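Local coordinates for protein RAP1B (Serratia marcescens, PDB 4AX2) that is a self-resistance protein of the type VI secretion system, probably protecting the cell by binding and neutralising a cognate secreted amidase toxin, at residues V25-I28 against K29-Y33. Residues are numbered along the deposited sequence; the frame is centred on the assembly and turned at random. Where two conformers were deposited one is given.
Sequences VAFI and KQMPY
Met31 folds back along Phe27 and Ile28, its extended side chain touching something at every atom. CB rests 3.4 Å from Ile28 O; CG, lying anti to the carbonyl carbon (chi1 -76°), is turned towards Phe27 O. Beyond it SD lies 3.9 Å from Ile28 CD1, the side chains crossing at a slant, and the terminal methyl CE reaches Phe27 CD2 at 3.9 Å, coming obliquely to a ring whose side chain runs beside it in the same direction. Ile28 CG1 sits over the centre of one ring face, so the three apolar groups form a single cluster. The backbone beneath is the short helix 26-29 and the turn leading to Pro32, the N-cap of helix 33-49. Lys29 N hydrogen-bonds Val25 O at 3.0 Å almost in line with the carbonyl (i to i+4), whereas Met31 N hydrogen-bonds Ile28 O (i to i+3) from above its carbonyl plane. A water also donates to Ile28 O and Met31 O, bridging the two carbonyls. Lys29 runs roughly at right angles to Met31, CE against Val25 CG2, and makes a cation-pi contact with Trp136. Val36 of helix 33-49 packs on Ile28 and Met31, while His116 of the second subunit packs on Met31.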
loop_
_atom_site.group_PDB
_atom_site.type_symbol
_atom_site.label_atom_id
_atom_site.label_comp_id
_atom_site.label_asym_id
_atom_site.label_seq_id
_atom_site.Cartn_x
_atom_site.Cartn_y
_atom_site.Cartn_z
ATOM N N VAL A 25 13.046 -9.302 1.735
ATOM C CA VAL A 25 12.416 -8.646 2.870
ATOM C C VAL A 25 13.337 -7.729 3.669
ATOM O O VAL A 25 12.972 -7.304 4.749
ATOM C CB VAL A 25 11.724 -9.657 3.802
ATOM C CG1 VAL A 25 10.500 -10.253 3.097
ATOM C CG2 VAL A 25 12.713 -10.738 4.249
ATOM N N ALA A 26 14.505 -7.394 3.123
ATOM C CA ALA A 26 15.398 -6.441 3.769
ATOM C C ALA A 26 14.638 -5.192 4.209
ATOM O O ALA A 26 14.837 -4.678 5.307
ATOM C CB ALA A 26 16.549 -6.067 2.835
ATOM N N PHE A 27 13.743 -4.695 3.356
ATOM C CA PHE A 27 13.025 -3.471 3.696
ATOM C C PHE A 27 12.006 -3.639 4.840
ATOM O O PHE A 27 11.698 -2.677 5.538
ATOM C CB PHE A 27 12.372 -2.851 2.436
ATOM C CG PHE A 27 11.099 -3.506 2.007
ATOM C CD1 PHE A 27 11.114 -4.695 1.286
ATOM C CD2 PHE A 27 9.878 -2.896 2.247
ATOM C CE1 PHE A 27 9.928 -5.290 0.872
ATOM C CE2 PHE A 27 8.696 -3.487 1.840
ATOM C CZ PHE A 27 8.720 -4.679 1.149
ATOM N N ILE A 28 11.502 -4.852 5.034
ATOM C CA ILE A 28 10.576 -5.175 6.139
ATOM C C ILE A 28 11.334 -5.287 7.478
ATOM O O ILE A 28 10.865 -4.841 8.541
ATOM C CB ILE A 28 9.850 -6.522 5.848
ATOM C CG1 ILE A 28 9.001 -6.453 4.571
ATOM C CG2 ILE A 28 8.926 -6.938 6.998
ATOM C CD1 ILE A 28 7.912 -5.407 4.668
ATOM N N LYS A 29 12.521 -5.873 7.399
ATOM C CA LYS A 29 13.360 -6.120 8.578
ATOM C C LYS A 29 13.858 -4.834 9.229
ATOM O O LYS A 29 14.218 -4.848 10.396
ATOM C CB LYS A 29 14.544 -6.994 8.188
ATOM C CG LYS A 29 14.122 -8.396 7.814
ATOM C CD LYS A 29 15.299 -9.247 7.397
ATOM C CE LYS A 29 14.933 -10.714 7.433
ATOM N NZ LYS A 29 16.041 -11.567 6.908
ATOM N N GLN A 30 13.871 -3.734 8.470
ATOM C CA GLN A 30 14.240 -2.418 8.988
ATOM C C GLN A 30 13.050 -1.617 9.562
ATOM O O GLN A 30 13.249 -0.542 10.146
ATOM C CB GLN A 30 15.025 -1.616 7.939
ATOM C CG GLN A 30 14.258 -1.244 6.693
ATOM C CD GLN A 30 15.108 -0.468 5.713
ATOM O OE1 GLN A 30 14.810 0.688 5.391
ATOM N NE2 GLN A 30 16.186 -1.090 5.242
ATOM N N MET A 31 11.825 -2.123 9.411
ATOM C CA MET A 31 10.631 -1.390 9.854
ATOM C C MET A 31 10.366 -1.578 11.329
ATOM O O MET A 31 10.529 -2.671 11.833
ATOM C CB MET A 31 9.369 -1.900 9.166
ATOM C CG MET A 31 9.200 -1.449 7.747
ATOM S SD MET A 31 7.794 -2.286 7.021
ATOM C CE MET A 31 7.973 -1.528 5.393
ATOM N N PRO A 32 9.837 -0.544 12.000
ATOM C CA PRO A 32 9.276 -0.855 13.312
ATOM C C PRO A 32 8.160 -1.873 13.168
ATOM O O PRO A 32 7.396 -1.817 12.189
ATOM C CB PRO A 32 8.728 0.490 13.784
ATOM C CG PRO A 32 8.462 1.242 12.544
ATOM C CD PRO A 32 9.543 0.838 11.584
ATOM N N TYR A 33 8.053 -2.789 14.133
ATOM C CA TYR A 33 7.078 -3.865 14.067
ATOM C C TYR A 33 5.626 -3.399 13.809
ATOM O O TYR A 33 4.901 -4.079 13.088
ATOM C CB TYR A 33 7.109 -4.706 15.342
ATOM C CG TYR A 33 8.381 -5.522 15.561
ATOM C CD1 TYR A 33 8.988 -6.219 14.513
ATOM C CD2 TYR A 33 8.946 -5.625 16.827
ATOM C CE1 TYR A 33 10.118 -7.001 14.727
ATOM C CE2 TYR A 33 10.080 -6.383 17.047
ATOM C CZ TYR A 33 10.665 -7.071 16.004
ATOM O OH TYR A 33 11.783 -7.837 16.240
HETATM O O HOH W 1 11.435 0.053 4.804
HETATM O O HOH W 2 10.963 -5.371 11.383
#